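Local atomic coordinates of halogenase PltM (Pseudomonas fluorescens, PDB entry 6BZN), a protein that halogenates phenolic substrates as a flavin-dependent enzyme, with unusual versatility in both the substrate and the halide it accepts. Residues Gly35-Ala40 / Leu148-Lys153; Val49-Ser54 / His154-Arg159; Ser111-Gln116 / Ser247-Ile252; Glu255-Val260 / Cys402-Phe407. All blocks are in the same frame, centred on the assembly; numbering follows the deposited sequence.

In the fold
After strand 24-29 the chain forms helix 33-44 and then strand 49-52. Helix 140-153 returns to the first in contact 1 and strand 157-159 to the second in contact 2, so two loops of about a hundred residues cross and close side by side in the FAD-binding part. Contact 3 opens inside both loops, at 111-116, but closes only at 247-252, crossing them; its centre lies about 35 Å from that of contact 1. Contact 4 follows in series, its strand 256-262 being the sheet neighbour of 248-253, and closes at 402-407, fastening the end of the long helix 383-406 to the mixed sheet. Contacts 1 and 2 touch, as do contacts 3 and 4.

Contact 1. Residues Gly35-Ala40 / Leu148-Lys153; sequences GALTGA and LMIALK
A36, A40 and A151 bring two helices together by their backbones as much as by their side chains. The methyl of A36 lies against the start of the second segment, its CB 3.5 Å from L148 N. In return A151 CB rests on the first helix, 3.4 Å from A36 O, the same carbonyl oxygen that accepts the bond from A40 N within its own helix. One turn on, A40 CB sits 3.7 Å from A151 CA, and beside it lies the branch methyl of I150, with A40 CB and I150 CG2 3.8 Å apart. Alanine suits these places because a single methyl fills the seam; G39, with no side chain at all, lets the main chain itself pass beside A151. The short segments therefore approach to 7.8 Å between axes and run nearly parallel, at 23°.

I150 is divided between two partners. With CG1 beside the backbone N (chi1 -59°), CG2 falls anti to that N and faces A40, while the CG1 arm carries CD1 to the margin of the contact, 4.5 Å from L37 CD2. L37 starts out pointing away, and the CD2 branch of its fork comes back toward I150. No hydrogen bond crosses the seam.

Further out, I86 of helix 84-88 touches both L37 and I150, and F358 of helix 352-374 packs on L37. Helix 33-44 is the first helix of a Rossmann-type FAD domain: its early residues I33 and A34 bind FAD, and G35 belongs to the likely GxGxxG motif. Helix 140-153 runs alongside it and leads on into strand 157-159.

Contact 2. Residues Val49-Ser54 / His154-Arg159; sequences VLILDS and HGAESR
L50, E157 and R159 share one face of a parallel strand pair, their side chains laid together. L50 and E157 are paired in the parallel ladder, and with CG anti to the backbone N in both (chi1 178° and -177°) the two chains run side by side, L50 CD1 lying 3.6 Å from E157 CG. R159 turns CG beside its own N, and its extended arm passes the leucine, with L50 CD1 3.8 Å from R159 NE. The other methyl, CD2, comes over one face of the guanidinium, so a branched apolar chain supports a flat charged group. L52 keeps company with the first part of the same arginine, L52 CD2 being 4.1 Å from R159 CB. On the face of I51 and S158 the contact is slighter: I51 CD1 reaches A156 CB at 4.2 Å.

The ladder beneath runs from V49 O through both strands to D53 N, E157 O accepting from I51 N at 2.7 Å. G155 ends helix 140-153 in a Schellman motif, with a positive phi that glycine takes readily.

Just past the end of strand 49-52 stands D53, an FAD-binding residue held by S31 and a salt bridge to R59; an acidic residue here is familiar in Rossmann-type FAD domains.

R159 NE donates to E157 OE2 at 3.0 Å in a salt bridge, on the anti side and 34° out of the carboxylate plane. Y24 OH bonds to both, so at this outermost strand the two charges probably offset each other, while aliphatic carbons supply the packing.

Contact 3. Residues Ser111-Gln116 / Ser247-Ile252; sequences SFAWHQ and STLHHI
S111 through W114 pair in parallel with L249 through I252, the short strands turned 21° apart, with backbone bonds running from S111 N to T248 O at one end to H115 N to I252 O at the other. H250 grips one carbonyl twice: its backbone N and its ring ND1 reach S111 O (ND1 at 2.9 Å) from opposite faces of the carbonyl plane, the oxygen lying in the plane of the imidazole. That bond probably helps fix the turn of the ring, which lies over F112 in an offset stack, centroids 4.3 Å apart and planes at 23°. In the mixed sheet, strand 109-114 joins strand 248-253, whose T248 lies near the FAD-binding residue A65. With a leucine in place of H250, S111 O would probably lose its second donor and F112 its flat stacking partner. On the sheet face of S111 and A113, the small hydroxyl S111 OG donates to S247 OG at 2.7 Å, and S247 OG is also bonded to L244 O. H115 NE2 and H251 ND1 share a hydrogen bond of 3.0 Å between rings inclined at 54°; S121 and H308 take their other nitrogens. I252 CG1 lies 4.0 Å from W114 CD1, and the indole N-H bonds to F407 O.

Contact 4. Residues Glu255-Val260 / Cys402-Phe407; sequences EGWLWV and CSYEAF
W257 and Y404 meet with their polar ends turned to the same outside partner: the indole NE1 and the phenol OH each hydrogen-bond to D347, one to OD1 and one to OD2. The two groups come together at the edge of the indole, in its plane, where W257 CD1 is 3.6 Å from Y404 CZ, and the ring planes stand at 73°. With CG of W257 set between its backbone N and carbonyl carbon (chi1 73°), the indole leans toward the helix and also meets F407, W257 CD1 being 3.8 Å from F407 CE2. F407 in turn sets that CE2 over one face of the tyrosine ring, 3.6 Å above it. The three rings thus make an aromatic cluster that fastens the end of helix 383-406 to strand 256-262 of the mixed sheet. Wide flat side chains suit a place where the CA atoms of G256 and Y404, the nearest pair, are 6.9 Å apart. Were W257 an alanine, D347 OD1 would probably lose its indole donor and a gap open beside Y404 and F407. Glycine suits G256 because its phi of 169° is one that other residues rarely take. Y404 CE2 lies 4.1 Å from G256 CA, and F407 CD2 rests 3.4 Å from G256 O. The FAD-binding residues A65 and S351 have side chains about 8 Å from that of W257.

Contact 1. Residues Gly35-Ala40 / Leu148-Lys153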
loop_
_atom_site.group_PDB
_atom_site.type_symbol
_atom_site.label_atom_id
_atom_site.label_comp_id
_atom_site.label_asym_id
_atom_site.label_seq_id
_atom_site.Cartn_x
_atom_site.Cartn_y
_atom_site.Cartn_z
ATOM N N GLY A 35 -11.260 -7.746 2.725
ATOM C CA GLY A 35 -12.285 -8.790 2.912
ATOM C C GLY A 35 -13.622 -8.396 2.307
ATOM O O GLY A 35 -14.303 -9.211 1.673
ATOM N N ALA A 36 -13.981 -7.131 2.484
ATOM C CA ALA A 36 -15.235 -6.609 1.972
ATOM C C ALA A 36 -15.296 -6.621 0.444
ATOM O O ALA A 36 -16.300 -7.023 -0.129
ATOM C CB ALA A 36 -15.466 -5.204 2.477
ATOM N N LEU A 37 -14.243 -6.151 -0.218
ATOM C CA LEU A 37 -14.253 -6.144 -1.683
ATOM C C LEU A 37 -14.229 -7.552 -2.268
ATOM O O LEU A 37 -14.922 -7.820 -3.256
ATOM C CB LEU A 37 -13.103 -5.318 -2.248
ATOM C CG LEU A 37 -13.170 -3.833 -1.922
ATOM C CD1 LEU A 37 -11.949 -3.155 -2.539
ATOM C CD2 LEU A 37 -14.449 -3.185 -2.415
ATOM N N THR A 38 -13.424 -8.429 -1.673
ATOM C CA THR A 38 -13.433 -9.846 -2.016
ATOM C C THR A 38 -14.838 -10.428 -1.888
ATOM O O THR A 38 -15.329 -11.095 -2.811
ATOM C CB THR A 38 -12.430 -10.639 -1.163
ATOM O OG1 THR A 38 -11.129 -10.044 -1.300
ATOM C CG2 THR A 38 -12.385 -12.085 -1.597
ATOM N N GLY A 39 -15.502 -10.139 -0.776
ATOM C CA GLY A 39 -16.840 -10.676 -0.543
ATOM C C GLY A 39 -17.850 -10.127 -1.526
ATOM O O GLY A 39 -18.727 -10.856 -1.994
ATOM N N ALA A 40 -17.721 -8.842 -1.855
ATOM C CA ALA A 40 -18.643 -8.228 -2.777
ATOM C C ALA A 40 -18.551 -8.854 -4.163
ATOM O O ALA A 40 -19.569 -9.210 -4.743
ATOM C CB ALA A 40 -18.402 -6.741 -2.860
ATOM N N LEU A 148 -17.690 -2.592 3.277
ATOM C CA LEU A 148 -18.505 -3.687 3.811
ATOM C C LEU A 148 -19.961 -3.550 3.366
ATOM O O LEU A 148 -20.614 -4.542 3.057
ATOM C CB LEU A 148 -18.441 -3.754 5.330
ATOM C CG LEU A 148 -19.221 -4.914 5.967
ATOM C CD1 LEU A 148 -18.747 -6.270 5.450
ATOM C CD2 LEU A 148 -19.066 -4.863 7.471
ATOM N N MET A 149 -20.475 -2.331 3.354
ATOM C CA MET A 149 -21.843 -2.117 2.889
ATOM C C MET A 149 -22.018 -2.578 1.435
ATOM O O MET A 149 -23.057 -3.155 1.097
ATOM C CB MET A 149 -22.281 -0.674 3.062
ATOM C CG MET A 149 -22.362 -0.222 4.506
ATOM S SD MET A 149 -22.605 1.570 4.577
ATOM C CE MET A 149 -22.170 1.895 6.290
ATOM N N ILE A 150 -21.005 -2.378 0.590
ATOM C CA ILE A 150 -21.060 -2.912 -0.786
ATOM C C ILE A 150 -21.299 -4.426 -0.750
ATOM O O ILE A 150 -22.191 -4.938 -1.429
ATOM C CB ILE A 150 -19.779 -2.649 -1.613
ATOM C CG1 ILE A 150 -19.500 -1.143 -1.713
ATOM C CG2 ILE A 150 -19.942 -3.251 -3.012
ATOM C CD1 ILE A 150 -18.238 -0.765 -2.461
ATOM N N ALA A 151 -20.484 -5.131 0.031
ATOM C CA ALA A 151 -20.586 -6.589 0.132
ATOM C C ALA A 151 -21.956 -7.045 0.627
ATOM O O ALA A 151 -22.556 -7.973 0.065
ATOM C CB ALA A 151 -19.515 -7.128 1.046
ATOM N N LEU A 152 -22.438 -6.393 1.682
ATOM C CA LEU A 152 -23.733 -6.750 2.281
ATOM C C LEU A 152 -24.887 -6.571 1.294
ATOM O O LEU A 152 -25.809 -7.393 1.229
ATOM C CB LEU A 152 -23.992 -5.895 3.531
ATOM C CG LEU A 152 -23.081 -6.202 4.716
ATOM C CD1 LEU A 152 -23.183 -5.134 5.805
ATOM C CD2 LEU A 152 -23.423 -7.562 5.289
ATOM N N LYS A 153 -24.833 -5.485 0.534
ATOM C CA LYS A 153 -25.882 -5.189 -0.451
ATOM C C LYS A 153 -25.885 -6.178 -1.617
ATOM O O LYS A 153 -26.902 -6.338 -2.297
ATOM C CB LYS A 153 -25.750 -3.756 -0.959
ATOM C CG LYS A 153 -26.104 -2.716 0.099
ATOM C CD LYS A 153 -26.076 -1.291 -0.434
ATOM C CE LYS A 153 -24.693 -0.867 -0.883
ATOM N NZ LYS A 153 -24.737 0.492 -1.471
#

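Contact 2. Residues Val49-Ser54 / His154-Arg159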
loop_
_atom_site.group_PDB
_atom_site.type_symbol
_atom_site.label_atom_id
_atom_site.label_comp_id
_atom_site.label_asym_id
_atom_site.label_seq_id
_atom_site.Cartn_x
_atom_site.Cartn_y
_atom_site.Cartn_z
ATOM N N VAL A 49 -21.300 -16.225 0.407
ATOM C CA VAL A 49 -20.079 -15.807 1.097
ATOM C C VAL A 49 -20.402 -15.452 2.532
ATOM O O VAL A 49 -21.440 -14.838 2.785
ATOM C CB VAL A 49 -19.488 -14.587 0.374
ATOM C CG1 VAL A 49 -18.306 -14.033 1.131
ATOM C CG2 VAL A 49 -19.085 -14.984 -1.045
ATOM N N LEU A 50 -19.512 -15.830 3.449
ATOM C CA LEU A 50 -19.598 -15.456 4.851
ATOM C C LEU A 50 -18.315 -14.743 5.242
ATOM O O LEU A 50 -17.214 -15.318 5.127
ATOM C CB LEU A 50 -19.769 -16.679 5.745
ATOM C CG LEU A 50 -19.825 -16.387 7.254
ATOM C CD1 LEU A 50 -20.975 -15.435 7.589
ATOM C CD2 LEU A 50 -19.942 -17.689 8.032
ATOM N N ILE A 51 -18.464 -13.499 5.693
ATOM C CA ILE A 51 -17.358 -12.714 6.196
ATOM C C ILE A 51 -17.377 -12.748 7.720
ATOM O O ILE A 51 -18.389 -12.399 8.333
ATOM C CB ILE A 51 -17.446 -11.257 5.699
ATOM C CG1 ILE A 51 -17.436 -11.224 4.173
ATOM C CG2 ILE A 51 -16.307 -10.419 6.259
ATOM C CD1 ILE A 51 -17.725 -9.859 3.592
ATOM N N LEU A 52 -16.257 -13.143 8.316
ATOM C CA LEU A 52 -16.104 -13.241 9.776
ATOM C C LEU A 52 -15.080 -12.249 10.248
ATOM O O LEU A 52 -14.032 -12.153 9.643
ATOM C CB LEU A 52 -15.599 -14.630 10.148
ATOM C CG LEU A 52 -16.504 -15.793 9.776
ATOM C CD1 LEU A 52 -15.819 -17.108 10.124
ATOM C CD2 LEU A 52 -17.869 -15.677 10.452
ATOM N N ASP A 53 -15.361 -11.516 11.325
ATOM C CA ASP A 53 -14.366 -10.609 11.903
ATOM C C ASP A 53 -14.488 -10.592 13.417
ATOM O O ASP A 53 -15.606 -10.510 13.942
ATOM C CB ASP A 53 -14.557 -9.183 11.369
ATOM C CG ASP A 53 -13.284 -8.322 11.489
ATOM O OD1 ASP A 53 -12.457 -8.555 12.409
ATOM O OD2 ASP A 53 -13.108 -7.410 10.645
ATOM N N SER A 54 -13.349 -10.635 14.103
ATOM C CA SER A 54 -13.331 -10.519 15.566
ATOM C C SER A 54 -13.566 -9.079 16.002
ATOM O O SER A 54 -14.019 -8.827 17.120
ATOM C CB SER A 54 -12.026 -11.051 16.163
ATOM O OG SER A 54 -10.917 -10.332 15.659
ATOM N N HIS A 154 -24.745 -6.821 -1.859
ATOM C CA HIS A 154 -24.646 -7.875 -2.867
ATOM C C HIS A 154 -24.897 -9.277 -2.334
ATOM O O HIS A 154 -24.776 -10.235 -3.085
ATOM C CB HIS A 154 -23.303 -7.801 -3.575
ATOM C CG HIS A 154 -23.225 -6.680 -4.547
ATOM N ND1 HIS A 154 -22.817 -5.417 -4.187
ATOM C CD2 HIS A 154 -23.556 -6.614 -5.856
ATOM C CE1 HIS A 154 -22.876 -4.624 -5.239
ATOM N NE2 HIS A 154 -23.316 -5.328 -6.267
ATOM N N GLY A 155 -25.265 -9.407 -1.061
ATOM C CA GLY A 155 -25.662 -10.699 -0.504
ATOM C C GLY A 155 -24.640 -11.444 0.331
ATOM O O GLY A 155 -24.954 -12.521 0.848
ATOM N N ALA A 156 -23.431 -10.896 0.501
ATOM C CA ALA A 156 -22.471 -11.484 1.425
ATOM C C ALA A 156 -23.034 -11.399 2.846
ATOM O O ALA A 156 -23.624 -10.381 3.217
ATOM C CB ALA A 156 -21.126 -10.771 1.342
ATOM N N GLU A 157 -22.916 -12.484 3.608
ATOM C CA GLU A 157 -23.251 -12.468 5.032
ATOM C C GLU A 157 -22.020 -12.044 5.817
ATOM O O GLU A 157 -20.899 -12.362 5.427
ATOM C CB GLU A 157 -23.746 -13.834 5.505
ATOM C CG GLU A 157 -24.179 -13.871 6.969
ATOM C CD GLU A 157 -24.632 -15.249 7.443
ATOM O OE1 GLU A 157 -25.066 -16.067 6.578
ATOM O OE2 GLU A 157 -24.547 -15.487 8.686
ATOM N N SER A 158 -22.248 -11.331 6.917
ATOM C CA SER A 158 -21.180 -10.829 7.778
ATOM C C SER A 158 -21.547 -11.079 9.235
ATOM O O SER A 158 -22.680 -10.807 9.628
ATOM C CB SER A 158 -20.989 -9.336 7.567
ATOM O OG SER A 158 -20.118 -8.793 8.539
ATOM N N ARG A 159 -20.600 -11.612 10.002
ATOM C CA ARG A 159 -20.708 -11.722 11.456
ATOM C C ARG A 159 -19.498 -11.017 12.039
ATOM O O ARG A 159 -18.348 -11.418 11.782
ATOM C CB ARG A 159 -20.745 -13.173 11.917
ATOM C CG ARG A 159 -21.843 -13.980 11.263
ATOM C CD ARG A 159 -21.976 -15.372 11.860
ATOM N NE ARG A 159 -22.682 -16.261 10.937
ATOM C CZ ARG A 159 -22.992 -17.536 11.174
ATOM N NH1 ARG A 159 -22.679 -18.114 12.326
ATOM N NH2 ARG A 159 -23.623 -18.232 10.236
HETATM O O HOH W 1 -23.005 -14.230 -0.630
#

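Contact 3. Residues Ser111-Gln116 / Ser247-Ile252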
loop_
_atom_site.group_PDB
_atom_site.type_symbol
_atom_site.label_atom_id
_atom_site.label_comp_id
_atom_site.label_asym_id
_atom_site.label_seq_id
_atom_site.Cartn_x
_atom_site.Cartn_y
_atom_site.Cartn_z
ATOM N N SER A 111 5.405 13.788 -1.870
ATOM C CA SER A 111 6.474 14.755 -1.687
ATOM C C SER A 111 7.432 14.249 -0.615
ATOM O O SER A 111 7.033 13.532 0.319
ATOM C CB SER A 111 5.924 16.128 -1.311
ATOM O OG SER A 111 5.215 16.077 -0.092
ATOM N N PHE A 112 8.699 14.620 -0.773
ATOM C CA PHE A 112 9.767 14.163 0.103
ATOM C C PHE A 112 10.614 15.354 0.495
ATOM O O PHE A 112 11.089 16.058 -0.386
ATOM C CB PHE A 112 10.633 13.112 -0.603
ATOM C CG PHE A 112 9.858 11.907 -1.066
ATOM C CD1 PHE A 112 9.206 11.912 -2.291
ATOM C CD2 PHE A 112 9.737 10.788 -0.257
ATOM C CE1 PHE A 112 8.472 10.814 -2.707
ATOM C CE2 PHE A 112 8.997 9.689 -0.664
ATOM C CZ PHE A 112 8.373 9.692 -1.893
ATOM N N ALA A 113 10.782 15.593 1.797
ATOM C CA ALA A 113 11.645 16.652 2.309
ATOM C C ALA A 113 12.683 16.018 3.213
ATOM O O ALA A 113 12.336 15.249 4.120
ATOM C CB ALA A 113 10.829 17.670 3.081
ATOM N N TRP A 114 13.959 16.311 2.950
ATOM C CA TRP A 114 15.078 15.649 3.621
ATOM C C TRP A 114 15.627 16.536 4.738
ATOM O O TRP A 114 15.611 17.779 4.640
ATOM C CB TRP A 114 16.170 15.304 2.599
ATOM C CG TRP A 114 17.383 14.605 3.154
ATOM C CD1 TRP A 114 17.565 13.256 3.316
ATOM C CD2 TRP A 114 18.576 15.224 3.619
ATOM N NE1 TRP A 114 18.799 13.003 3.853
ATOM C CE2 TRP A 114 19.448 14.192 4.039
ATOM C CE3 TRP A 114 19.006 16.554 3.705
ATOM C CZ2 TRP A 114 20.724 14.450 4.543
ATOM C CZ3 TRP A 114 20.281 16.814 4.210
ATOM C CH2 TRP A 114 21.120 15.766 4.627
ATOM N N HIS A 115 16.099 15.897 5.795
ATOM C CA HIS A 115 16.616 16.573 6.995
ATOM C C HIS A 115 17.811 15.847 7.530
ATOM O O HIS A 115 18.021 14.673 7.219
ATOM C CB HIS A 115 15.576 16.597 8.093
ATOM C CG HIS A 115 14.254 17.078 7.628
ATOM N ND1 HIS A 115 13.901 18.406 7.642
ATOM C CD2 HIS A 115 13.222 16.416 7.064
ATOM C CE1 HIS A 115 12.689 18.539 7.141
ATOM N NE2 HIS A 115 12.263 17.347 6.773
ATOM N N GLN A 116 18.586 16.532 8.353
ATOM C CA GLN A 116 19.669 15.895 9.061
ATOM C C GLN A 116 19.837 16.516 10.420
ATOM O O GLN A 116 19.562 17.704 10.612
ATOM C CB GLN A 116 20.980 15.951 8.266
ATOM C CG GLN A 116 21.696 17.288 8.258
ATOM C CD GLN A 116 23.133 17.175 7.774
ATOM O OE1 GLN A 116 23.533 17.913 6.904
ATOM N NE2 GLN A 116 23.896 16.226 8.321
ATOM N N SER A 247 -0.552 16.728 -0.567
ATOM C CA SER A 247 0.284 15.618 -0.979
ATOM C C SER A 247 0.485 14.675 0.199
ATOM O O SER A 247 0.254 15.042 1.353
ATOM C CB SER A 247 1.648 16.133 -1.449
ATOM O OG SER A 247 2.511 16.410 -0.356
ATOM N N THR A 248 0.924 13.467 -0.100
ATOM C CA THR A 248 1.472 12.588 0.921
ATOM C C THR A 248 2.912 13.021 1.162
ATOM O O THR A 248 3.784 12.772 0.340
ATOM C CB THR A 248 1.454 11.142 0.448
ATOM O OG1 THR A 248 0.137 10.833 -0.034
ATOM C CG2 THR A 248 1.869 10.175 1.557
ATOM N N LEU A 249 3.144 13.662 2.297
ATOM C CA LEU A 249 4.422 14.269 2.604
ATOM C C LEU A 249 5.249 13.308 3.442
ATOM O O LEU A 249 4.770 12.804 4.473
ATOM C CB LEU A 249 4.186 15.592 3.327
ATOM C CG LEU A 249 5.326 16.290 4.051
ATOM C CD1 LEU A 249 6.500 16.545 3.123
ATOM C CD2 LEU A 249 4.788 17.588 4.640
ATOM N N HIS A 250 6.478 13.069 2.985
ATOM C CA HIS A 250 7.432 12.179 3.624
ATOM C C HIS A 250 8.612 13.025 4.080
ATOM O O HIS A 250 9.339 13.568 3.241
ATOM C CB HIS A 250 7.959 11.155 2.608
ATOM C CG HIS A 250 6.902 10.336 1.933
ATOM N ND1 HIS A 250 6.032 10.856 1.000
ATOM C CD2 HIS A 250 6.624 9.011 2.002
ATOM C CE1 HIS A 250 5.235 9.896 0.556
ATOM N NE2 HIS A 250 5.573 8.768 1.152
ATOM N N HIS A 251 8.794 13.164 5.390
ATOM C CA HIS A 251 9.988 13.794 5.939
ATOM C C HIS A 251 10.984 12.683 6.171
ATOM O O HIS A 251 10.711 11.776 6.964
ATOM C CB HIS A 251 9.675 14.476 7.255
ATOM C CG HIS A 251 8.883 15.721 7.099
ATOM N ND1 HIS A 251 9.367 16.830 6.447
ATOM C CD2 HIS A 251 7.641 16.045 7.521
ATOM C CE1 HIS A 251 8.459 17.786 6.468
ATOM N NE2 HIS A 251 7.409 17.333 7.122
ATOM N N ILE A 252 12.109 12.727 5.461
ATOM C CA ILE A 252 13.063 11.624 5.461
ATOM C C ILE A 252 14.376 12.079 6.093
ATOM O O ILE A 252 14.752 13.263 6.021
ATOM C CB ILE A 252 13.264 11.029 4.046
ATOM C CG1 ILE A 252 13.744 12.100 3.044
ATOM C CG2 ILE A 252 11.953 10.431 3.552
ATOM C CD1 ILE A 252 14.235 11.557 1.712
#

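Contact 4. Residues Glu255-Val260 / Cys402-Phe407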
loop_
_atom_site.group_PDB
_atom_site.type_symbol
_atom_site.label_atom_id
_atom_site.label_comp_id
_atom_site.label_asym_id
_atom_site.label_seq_id
_atom_site.Cartn_x
_atom_site.Cartn_y
_atom_site.Cartn_z
ATOM N N GLU A 255 17.889 7.741 9.653
ATOM C CA GLU A 255 17.442 6.570 10.425
ATOM C C GLU A 255 15.969 6.228 10.247
ATOM O O GLU A 255 15.473 5.273 10.851
ATOM C CB GLU A 255 17.774 6.733 11.927
ATOM C CG GLU A 255 16.954 7.748 12.712
ATOM C CD GLU A 255 17.473 9.180 12.643
ATOM O OE1 GLU A 255 18.327 9.490 11.791
ATOM O OE2 GLU A 255 17.020 10.015 13.453
ATOM N N GLY A 256 15.261 6.990 9.423
ATOM C CA GLY A 256 13.827 6.817 9.334
ATOM C C GLY A 256 13.084 7.877 8.573
ATOM O O GLY A 256 13.663 8.677 7.840
ATOM N N TRP A 257 11.774 7.875 8.757
ATOM C CA TRP A 257 10.927 8.858 8.112
ATOM C C TRP A 257 9.615 9.056 8.849
ATOM O O TRP A 257 9.220 8.225 9.682
ATOM C CB TRP A 257 10.685 8.471 6.656
ATOM C CG TRP A 257 9.759 7.317 6.409
ATOM C CD1 TRP A 257 10.034 5.977 6.553
ATOM C CD2 TRP A 257 8.419 7.400 5.905
ATOM N NE1 TRP A 257 8.936 5.236 6.182
ATOM C CE2 TRP A 257 7.935 6.083 5.773
ATOM C CE3 TRP A 257 7.573 8.466 5.561
ATOM C CZ2 TRP A 257 6.634 5.806 5.321
ATOM C CZ3 TRP A 257 6.310 8.195 5.096
ATOM C CH2 TRP A 257 5.841 6.872 4.986
ATOM N N LEU A 258 8.967 10.176 8.546
ATOM C CA LEU A 258 7.683 10.536 9.127
ATOM C C LEU A 258 6.731 10.998 8.020
ATOM O O LEU A 258 7.118 11.766 7.115
ATOM C CB LEU A 258 7.869 11.609 10.214
ATOM C CG LEU A 258 6.625 12.257 10.853
ATOM C CD1 LEU A 258 6.894 12.732 12.280
ATOM C CD2 LEU A 258 6.110 13.436 10.021
ATOM N N TRP A 259 5.483 10.548 8.100
ATOM C CA TRP A 259 4.454 10.967 7.152
ATOM C C TRP A 259 3.532 12.020 7.738
ATOM O O TRP A 259 3.227 11.980 8.928
ATOM C CB TRP A 259 3.653 9.767 6.638
ATOM C CG TRP A 259 2.517 9.158 7.496
ATOM C CD1 TRP A 259 1.338 9.749 7.867
ATOM C CD2 TRP A 259 2.444 7.807 7.967
ATOM N NE1 TRP A 259 0.542 8.848 8.552
ATOM C CE2 TRP A 259 1.199 7.653 8.632
ATOM C CE3 TRP A 259 3.312 6.704 7.896
ATOM C CZ2 TRP A 259 0.801 6.443 9.223
ATOM C CZ3 TRP A 259 2.916 5.498 8.502
ATOM C CH2 TRP A 259 1.680 5.384 9.155
ATOM N N VAL A 260 3.098 12.939 6.869
ATOM C CA VAL A 260 2.043 13.893 7.144
ATOM C C VAL A 260 1.006 13.698 6.032
ATOM O O VAL A 260 1.259 14.003 4.853
ATOM C CB VAL A 260 2.577 15.341 7.182
ATOM C CG1 VAL A 260 1.472 16.318 7.547
ATOM C CG2 VAL A 260 3.729 15.457 8.175
ATOM N N CYS A 402 16.309 -0.386 -0.046
ATOM C CA CYS A 402 17.200 0.521 -0.792
ATOM C C CYS A 402 16.829 1.999 -0.573
ATOM O O CYS A 402 17.715 2.852 -0.521
ATOM C CB CYS A 402 17.223 0.156 -2.275
ATOM S SG CYS A 402 17.978 -1.467 -2.573
ATOM N N SER A 403 15.537 2.298 -0.419
ATOM C CA SER A 403 15.097 3.650 -0.123
ATOM C C SER A 403 15.596 4.142 1.235
ATOM O O SER A 403 16.066 5.266 1.350
ATOM C CB SER A 403 13.573 3.748 -0.169
ATOM O OG SER A 403 13.091 3.488 -1.469
ATOM N N TYR A 404 15.477 3.303 2.261
ATOM C CA TYR A 404 15.963 3.678 3.589
ATOM C C TYR A 404 17.481 3.996 3.568
ATOM O O TYR A 404 17.936 4.850 4.308
ATOM C CB TYR A 404 15.662 2.593 4.621
ATOM C CG TYR A 404 14.324 2.707 5.338
ATOM C CD1 TYR A 404 13.155 2.216 4.773
ATOM C CD2 TYR A 404 14.234 3.278 6.610
ATOM C CE1 TYR A 404 11.943 2.286 5.452
ATOM C CE2 TYR A 404 13.024 3.350 7.284
ATOM C CZ TYR A 404 11.876 2.847 6.706
ATOM O OH TYR A 404 10.665 2.906 7.395
ATOM N N GLU A 405 18.252 3.308 2.729
ATOM C CA GLU A 405 19.677 3.634 2.578
ATOM C C GLU A 405 19.841 4.981 1.864
ATOM O O GLU A 405 20.691 5.787 2.241
ATOM C CB GLU A 405 20.406 2.536 1.817
ATOM C CG GLU A 405 21.907 2.756 1.656
ATOM C CD GLU A 405 22.685 2.741 2.964
ATOM O OE1 GLU A 405 22.213 2.173 3.978
ATOM O OE2 GLU A 405 23.802 3.299 2.963
ATOM N N ALA A 406 19.021 5.222 0.845
ATOM C CA ALA A 406 19.028 6.497 0.137
ATOM C C ALA A 406 18.611 7.694 1.002
ATOM O O ALA A 406 18.899 8.834 0.625
ATOM C CB ALA A 406 18.153 6.427 -1.100
ATOM N N PHE A 407 17.932 7.460 2.129
ATOM C CA PHE A 407 17.625 8.534 3.075
ATOM C C PHE A 407 18.864 9.244 3.645
ATOM O O PHE A 407 18.720 10.308 4.244
ATOM C CB PHE A 407 16.843 8.030 4.305
ATOM C CG PHE A 407 15.430 7.532 4.054
ATOM C CD1 PHE A 407 14.735 7.728 2.854
ATOM C CD2 PHE A 407 14.764 6.899 5.104
ATOM C CE1 PHE A 407 13.424 7.249 2.704
ATOM C CE2 PHE A 407 13.464 6.438 4.964
ATOM C CZ PHE A 407 12.792 6.600 3.762
#